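Local coordinates for cytochrome C-type biogenesis protein ccmF (Thermus thermophilus, PDB 6ZMQ), which binds heme b in the membrane and probably handles heme for attachment during cytochrome c maturation, at residues 458-472 with 514-526. Residues are numbered along the deposited sequence; the frame is centred on the assembly and turned at random.
Sequences YTLGASFALGLFLYN and ALMGLAIAFSQTY. With PTY (phosphatidylethanolamine), chain H.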
loop_
_atom_site.group_PDB
_atom_site.type_symbol
_atom_site.label_atom_id
_atom_site.label_comp_id
_atom_site.label_asym_id
_atom_site.label_seq_id
_atom_site.Cartn_x
_atom_site.Cartn_y
_atom_site.Cartn_z
ATOM N N TYR A 458 5.280 20.297 -25.979
ATOM C CA TYR A 458 5.642 19.706 -24.694
ATOM C C TYR A 458 6.912 20.306 -24.094
ATOM O O TYR A 458 7.991 20.255 -24.692
ATOM C CB TYR A 458 5.763 18.187 -24.831
ATOM C CG TYR A 458 4.612 17.583 -25.604
ATOM C CD1 TYR A 458 3.283 17.849 -25.246
ATOM C CD2 TYR A 458 4.848 16.749 -26.692
ATOM C CE1 TYR A 458 2.230 17.308 -25.965
ATOM C CE2 TYR A 458 3.804 16.203 -27.409
ATOM C CZ TYR A 458 2.502 16.483 -27.042
ATOM O OH TYR A 458 1.473 15.926 -27.762
ATOM N N THR A 459 6.751 20.879 -22.898
ATOM C CA THR A 459 7.826 21.468 -22.107
ATOM C C THR A 459 8.816 20.382 -21.690
ATOM O O THR A 459 8.491 19.188 -21.690
ATOM C CB THR A 459 7.242 22.161 -20.871
ATOM O OG1 THR A 459 5.968 22.719 -21.203
ATOM C CG2 THR A 459 8.138 23.307 -20.386
ATOM N N LEU A 460 10.032 20.822 -21.307
ATOM C CA LEU A 460 11.201 19.940 -21.211
ATOM C C LEU A 460 11.019 18.873 -20.133
ATOM O O LEU A 460 11.549 17.763 -20.250
ATOM C CB LEU A 460 12.473 20.765 -20.982
ATOM C CG LEU A 460 13.792 20.010 -21.209
ATOM C CD1 LEU A 460 13.979 19.737 -22.696
ATOM C CD2 LEU A 460 15.001 20.751 -20.666
ATOM N N GLY A 461 10.223 19.181 -19.105
ATOM C CA GLY A 461 9.631 18.172 -18.244
ATOM C C GLY A 461 8.833 17.092 -18.958
ATOM O O GLY A 461 9.183 15.911 -18.862
ATOM N N ALA A 462 7.780 17.480 -19.691
ATOM C CA ALA A 462 6.914 16.505 -20.358
ATOM C C ALA A 462 7.621 15.808 -21.522
ATOM O O ALA A 462 7.482 14.592 -21.708
ATOM C CB ALA A 462 5.636 17.190 -20.841
ATOM N N SER A 463 8.374 16.564 -22.326
ATOM C CA SER A 463 9.100 15.966 -23.442
ATOM C C SER A 463 10.248 15.076 -22.974
ATOM O O SER A 463 10.512 14.030 -23.584
ATOM C CB SER A 463 9.618 17.060 -24.369
ATOM O OG SER A 463 9.978 18.215 -23.666
ATOM N N PHE A 464 10.899 15.437 -21.864
ATOM C CA PHE A 464 11.945 14.582 -21.320
ATOM C C PHE A 464 11.354 13.333 -20.678
ATOM O O PHE A 464 11.975 12.268 -20.698
ATOM C CB PHE A 464 12.785 15.353 -20.303
ATOM C CG PHE A 464 13.816 14.503 -19.630
ATOM C CD1 PHE A 464 14.811 13.899 -20.379
ATOM C CD2 PHE A 464 13.730 14.222 -18.273
ATOM C CE1 PHE A 464 15.749 13.082 -19.780
ATOM C CE2 PHE A 464 14.657 13.396 -17.672
ATOM C CZ PHE A 464 15.673 12.829 -18.428
ATOM N N ALA A 465 10.148 13.439 -20.116
ATOM C CA ALA A 465 9.456 12.255 -19.610
ATOM C C ALA A 465 9.051 11.313 -20.739
ATOM O O ALA A 465 9.095 10.085 -20.573
ATOM C CB ALA A 465 8.238 12.674 -18.799
ATOM N N LEU A 466 8.638 11.876 -21.883
ATOM C CA LEU A 466 8.426 11.079 -23.093
ATOM C C LEU A 466 9.711 10.383 -23.528
ATOM O O LEU A 466 9.686 9.206 -23.922
ATOM C CB LEU A 466 7.904 11.968 -24.223
ATOM C CG LEU A 466 7.612 11.313 -25.578
ATOM C CD1 LEU A 466 6.702 10.093 -25.462
ATOM C CD2 LEU A 466 7.045 12.326 -26.562
ATOM N N GLY A 467 10.836 11.104 -23.449
ATOM C CA GLY A 467 12.132 10.511 -23.740
ATOM C C GLY A 467 12.497 9.382 -22.794
ATOM O O GLY A 467 13.039 8.355 -23.214
ATOM N N LEU A 468 12.150 9.541 -21.513
ATOM C CA LEU A 468 12.423 8.514 -20.509
ATOM C C LEU A 468 11.595 7.257 -20.742
ATOM O O LEU A 468 12.107 6.139 -20.618
ATOM C CB LEU A 468 12.146 9.056 -19.110
ATOM C CG LEU A 468 13.193 9.967 -18.482
ATOM C CD1 LEU A 468 12.830 10.213 -17.034
ATOM C CD2 LEU A 468 14.572 9.360 -18.619
ATOM N N PHE A 469 10.315 7.428 -21.091
ATOM C CA PHE A 469 9.464 6.279 -21.396
ATOM C C PHE A 469 9.901 5.567 -22.674
ATOM O O PHE A 469 9.826 4.335 -22.757
ATOM C CB PHE A 469 8.009 6.717 -21.513
ATOM C CG PHE A 469 7.084 5.635 -22.006
ATOM C CD1 PHE A 469 6.743 4.578 -21.160
ATOM C CD2 PHE A 469 6.559 5.671 -23.304
ATOM C CE1 PHE A 469 5.900 3.568 -21.581
ATOM C CE2 PHE A 469 5.710 4.669 -23.761
ATOM C CZ PHE A 469 5.371 3.605 -22.894
ATOM N N LEU A 470 10.321 6.327 -23.695
ATOM C CA LEU A 470 10.776 5.711 -24.943
ATOM C C LEU A 470 12.089 4.965 -24.744
ATOM O O LEU A 470 12.267 3.855 -25.262
ATOM C CB LEU A 470 10.908 6.771 -26.038
ATOM C CG LEU A 470 9.626 6.953 -26.852
ATOM C CD1 LEU A 470 9.507 8.341 -27.440
ATOM C CD2 LEU A 470 9.561 5.899 -27.958
ATOM N N TYR A 471 12.995 5.552 -23.957
ATOM C CA TYR A 471 14.209 4.884 -23.499
ATOM C C TYR A 471 13.891 3.615 -22.707
ATOM O O TYR A 471 14.577 2.592 -22.848
ATOM C CB TYR A 471 14.997 5.883 -22.644
ATOM C CG TYR A 471 15.887 5.272 -21.592
ATOM C CD1 TYR A 471 17.094 4.692 -21.947
ATOM C CD2 TYR A 471 15.516 5.259 -20.248
ATOM C CE1 TYR A 471 17.914 4.121 -21.002
ATOM C CE2 TYR A 471 16.318 4.672 -19.302
ATOM C CZ TYR A 471 17.523 4.115 -19.682
ATOM O OH TYR A 471 18.343 3.548 -18.739
ATOM N N ASN A 472 12.837 3.660 -21.881
ATOM C CA ASN A 472 12.482 2.521 -21.039
ATOM C C ASN A 472 11.899 1.375 -21.859
ATOM O O ASN A 472 12.249 0.212 -21.630
ATOM C CB ASN A 472 11.496 2.955 -19.956
ATOM C CG ASN A 472 12.174 3.310 -18.641
ATOM O OD1 ASN A 472 13.125 2.657 -18.230
ATOM N ND2 ASN A 472 11.665 4.335 -17.964
ATOM N N ALA A 514 7.159 2.413 -16.066
ATOM C CA ALA A 514 7.606 3.348 -17.116
ATOM C C ALA A 514 6.453 4.204 -17.633
ATOM O O ALA A 514 6.662 5.394 -17.852
ATOM C CB ALA A 514 8.194 2.537 -18.219
ATOM N N LEU A 515 5.312 3.563 -17.894
ATOM C CA LEU A 515 4.067 4.144 -18.352
ATOM C C LEU A 515 3.453 5.067 -17.305
ATOM O O LEU A 515 2.916 6.125 -17.666
ATOM C CB LEU A 515 3.106 2.996 -18.684
ATOM C CG LEU A 515 1.751 3.075 -19.399
ATOM C CD1 LEU A 515 1.713 4.113 -20.513
ATOM C CD2 LEU A 515 1.381 1.688 -19.917
ATOM N N MET A 516 3.629 4.751 -16.015
ATOM C CA MET A 516 3.163 5.656 -14.964
ATOM C C MET A 516 4.036 6.896 -14.809
ATOM O O MET A 516 3.520 7.947 -14.437
ATOM C CB MET A 516 3.057 4.951 -13.614
ATOM C CG MET A 516 1.740 4.221 -13.384
ATOM S SD MET A 516 1.307 3.879 -11.658
ATOM C CE MET A 516 2.021 5.276 -10.788
ATOM N N GLY A 517 5.349 6.791 -15.033
ATOM C CA GLY A 517 6.196 7.979 -15.013
ATOM C C GLY A 517 5.819 8.982 -16.087
ATOM O O GLY A 517 5.702 10.190 -15.806
ATOM N N LEU A 518 5.562 8.480 -17.316
ATOM C CA LEU A 518 5.007 9.333 -18.378
ATOM C C LEU A 518 3.657 9.931 -17.989
ATOM O O LEU A 518 3.441 11.136 -18.166
ATOM C CB LEU A 518 4.884 8.567 -19.706
ATOM C CG LEU A 518 4.366 9.308 -20.969
ATOM C CD1 LEU A 518 5.039 8.808 -22.216
ATOM C CD2 LEU A 518 2.840 9.188 -21.231
ATOM N N ALA A 519 2.737 9.095 -17.488
ATOM C CA ALA A 519 1.377 9.538 -17.171
ATOM C C ALA A 519 1.361 10.584 -16.055
ATOM O O ALA A 519 0.632 11.581 -16.134
ATOM C CB ALA A 519 0.519 8.326 -16.794
ATOM N N ILE A 520 2.202 10.394 -15.031
ATOM C CA ILE A 520 2.263 11.326 -13.907
ATOM C C ILE A 520 2.861 12.659 -14.329
ATOM O O ILE A 520 2.314 13.715 -13.985
ATOM C CB ILE A 520 3.012 10.686 -12.721
ATOM C CG1 ILE A 520 2.315 9.366 -12.357
ATOM C CG2 ILE A 520 3.164 11.656 -11.524
ATOM C CD1 ILE A 520 2.702 8.756 -11.048
ATOM N N ALA A 521 3.936 12.644 -15.139
ATOM C CA ALA A 521 4.514 13.923 -15.555
ATOM C C ALA A 521 3.603 14.666 -16.533
ATOM O O ALA A 521 3.484 15.898 -16.459
ATOM C CB ALA A 521 5.897 13.707 -16.147
ATOM N N PHE A 522 2.900 13.928 -17.400
ATOM C CA PHE A 522 1.979 14.561 -18.343
ATOM C C PHE A 522 0.723 15.108 -17.654
ATOM O O PHE A 522 0.186 16.143 -18.077
ATOM C CB PHE A 522 1.615 13.575 -19.460
ATOM C CG PHE A 522 2.492 13.698 -20.688
ATOM C CD1 PHE A 522 3.662 12.967 -20.798
ATOM C CD2 PHE A 522 2.141 14.554 -21.715
ATOM C CE1 PHE A 522 4.469 13.075 -21.918
ATOM C CE2 PHE A 522 2.939 14.673 -22.836
ATOM C CZ PHE A 522 4.107 13.928 -22.934
ATOM N N SER A 523 0.232 14.427 -16.602
ATOM C CA SER A 523 -0.933 14.935 -15.874
ATOM C C SER A 523 -0.556 16.048 -14.899
ATOM O O SER A 523 -1.371 16.941 -14.625
ATOM C CB SER A 523 -1.644 13.794 -15.146
ATOM O OG SER A 523 -0.796 13.157 -14.209
ATOM N N GLN A 524 0.645 15.979 -14.319
ATOM C CA GLN A 524 1.118 17.024 -13.416
ATOM C C GLN A 524 1.389 18.326 -14.156
ATOM O O GLN A 524 1.092 19.414 -13.646
ATOM C CB GLN A 524 2.380 16.554 -12.688
ATOM C CG GLN A 524 2.127 15.742 -11.417
ATOM C CD GLN A 524 1.285 16.485 -10.394
ATOM O OE1 GLN A 524 1.486 17.676 -10.151
ATOM N NE2 GLN A 524 0.336 15.781 -9.788
ATOM N N THR A 525 1.996 18.241 -15.344
ATOM C CA THR A 525 2.272 19.447 -16.119
ATOM C C THR A 525 0.989 20.063 -16.666
ATOM O O THR A 525 0.741 21.264 -16.504
ATOM C CB THR A 525 3.246 19.139 -17.263
ATOM O OG1 THR A 525 2.982 17.836 -17.801
ATOM C CG2 THR A 525 4.690 19.206 -16.785
ATOM N N TYR A 526 0.169 19.255 -17.332
ATOM C CA TYR A 526 -0.822 19.760 -18.281
ATOM C C TYR A 526 -2.248 19.667 -17.753
ATOM O O TYR A 526 -3.102 19.015 -18.341
ATOM C CB TYR A 526 -0.695 19.004 -19.592
ATOM C CG TYR A 526 0.481 19.472 -20.357
ATOM C CD1 TYR A 526 0.743 20.831 -20.439
ATOM C CD2 TYR A 526 1.315 18.582 -21.023
ATOM C CE1 TYR A 526 1.803 21.300 -21.130
ATOM C CE2 TYR A 526 2.403 19.048 -21.728
ATOM C CZ TYR A 526 2.631 20.417 -21.773
ATOM O OH TYR A 526 3.685 20.960 -22.444
HETATM C C1 PTY H . 6.430 20.445 -13.714
HETATM C C2 PTY H . 12.319 22.060 -10.654
HETATM C C3 PTY H . 11.887 22.808 -11.915
HETATM O O4 PTY H . 5.708 19.408 -13.116
HETATM C C5 PTY H . 8.631 21.038 -14.743
HETATM C C6 PTY H . 7.815 19.923 -14.093
HETATM O O7 PTY H . 7.694 18.844 -14.977
HETATM C C8 PTY H . 8.166 17.640 -14.441
HETATM O O10 PTY H . 7.399 16.776 -14.160
HETATM C C11 PTY H . 9.666 17.463 -14.200
HETATM C C12 PTY H . 10.246 16.348 -15.067
HETATM C C13 PTY H . 11.680 16.722 -15.448
HETATM C C14 PTY H . 12.607 16.526 -14.248
HETATM C C15 PTY H . 14.055 16.817 -14.640
HETATM C C16 PTY H . 14.889 15.533 -14.717
HETATM C C17 PTY H . 16.230 15.865 -15.381
HETATM C C18 PTY H . 17.181 14.664 -15.424
HETATM C C19 PTY H . 18.317 14.976 -16.406
HETATM C C20 PTY H . 18.960 13.720 -17.006
HETATM C C21 PTY H . 19.713 14.099 -18.287
HETATM C C22 PTY H . 21.221 13.858 -18.151
HETATM C C23 PTY H . 21.929 14.103 -19.489
HETATM C C24 PTY H . 23.289 13.401 -19.509
HETATM C C25 PTY H . 23.795 13.281 -20.945
HETATM C C26 PTY H . 24.473 11.924 -21.115
HETATM C C27 PTY H . 25.986 12.119 -21.182
HETATM C C28 PTY H . 26.681 10.830 -20.750
HETATM C C29 PTY H . 26.485 10.644 -19.247
HETATM C C30 PTY H . 5.004 19.776 -11.964
HETATM C C31 PTY H . 4.762 18.759 -10.848
HETATM O O30 PTY H . 4.585 20.877 -11.850
HETATM C C32 PTY H . 5.640 17.526 -11.052
HETATM C C33 PTY H . 5.436 16.552 -9.891
HETATM C C34 PTY H . 6.655 15.642 -9.776
HETATM C C35 PTY H . 6.666 14.660 -10.944
HETATM C C36 PTY H . 6.775 13.240 -10.397
HETATM C C37 PTY H . 7.538 12.359 -11.384
HETATM C C38 PTY H . 7.687 10.983 -10.746
HETATM C C39 PTY H . 7.828 9.927 -11.834
HETATM C C40 PTY H . 7.455 8.563 -11.265
HETATM C C41 PTY H . 8.517 7.563 -11.719
HETATM C C42 PTY H . 8.112 6.151 -11.310
HETATM C C43 PTY H . 8.211 6.034 -9.791
HETATM C C44 PTY H . 8.193 4.566 -9.369
HETATM P P1 PTY H . 9.838 23.045 -13.520
HETATM O O11 PTY H . 10.783 22.166 -12.494
HETATM O O12 PTY H . 10.634 23.414 -14.747
HETATM O O13 PTY H . 9.408 24.314 -12.828
HETATM O O14 PTY H . 8.498 22.192 -13.963
HETATM N N1 PTY H . 13.618 22.532 -10.202
#
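Tyr458 presents one ring face to the edge of Phe522, an edge-to-face pair whose centroids lie 5.5 Å apart with the planes at 71°. At its edge the same ring meets Tyr526 CE2, and the hydroxyl of Tyr526 lies at Thr459. There Tyr526 OH accepts the backbone N-H of Thr459 at 3.1 Å, fairly straight at 159°, and also takes a bond from Thr459 OG1. OG1, anti to the carbonyl carbon and thus on the side of the backbone N, lies where it can share this oxygen with the N-H. A phenylalanine in place of Tyr526 would keep the ring contacts but would probably leave the Thr459 N-H and OG1 without this shared acceptor at the helix start. Gly461 leaves room for lipid: its CA is 3.7 Å from C12 of a phosphatidylethanolamine, and a CB there would collide with the lipid's O7. The methyl of Ala462 sits over a face of Phe522 as a CH-pi contact, CB 4.2 Å from the centroid and close to the ring normal.

The two helices, 460-484 and 501-525, each predicted to span the membrane, run as an antiparallel pair in the CcmF C-terminal family region, with Ala462, Ala465, Ala514 and Ala521 among the residues between them; over these segments their axes approach to 8.8 Å at 172°. Ala465 CB meets Ala521 CB at 3.7 Å, and the lipid also borders Ala521. Beyond it, Leu466 CD1 and Leu518 CD1 touch, their side chains side by side and pointing the same way. Phe469, CG anti to its backbone N, points toward helix 501-525; CB and CD2 pack on Leu518 CD1, and CD1 lies by the carbonyl oxygen and methyl of Ala514. Asn472 CB touches the same methyl; Ala514 itself lies one turn after His510, an axial ligand of the heme b iron.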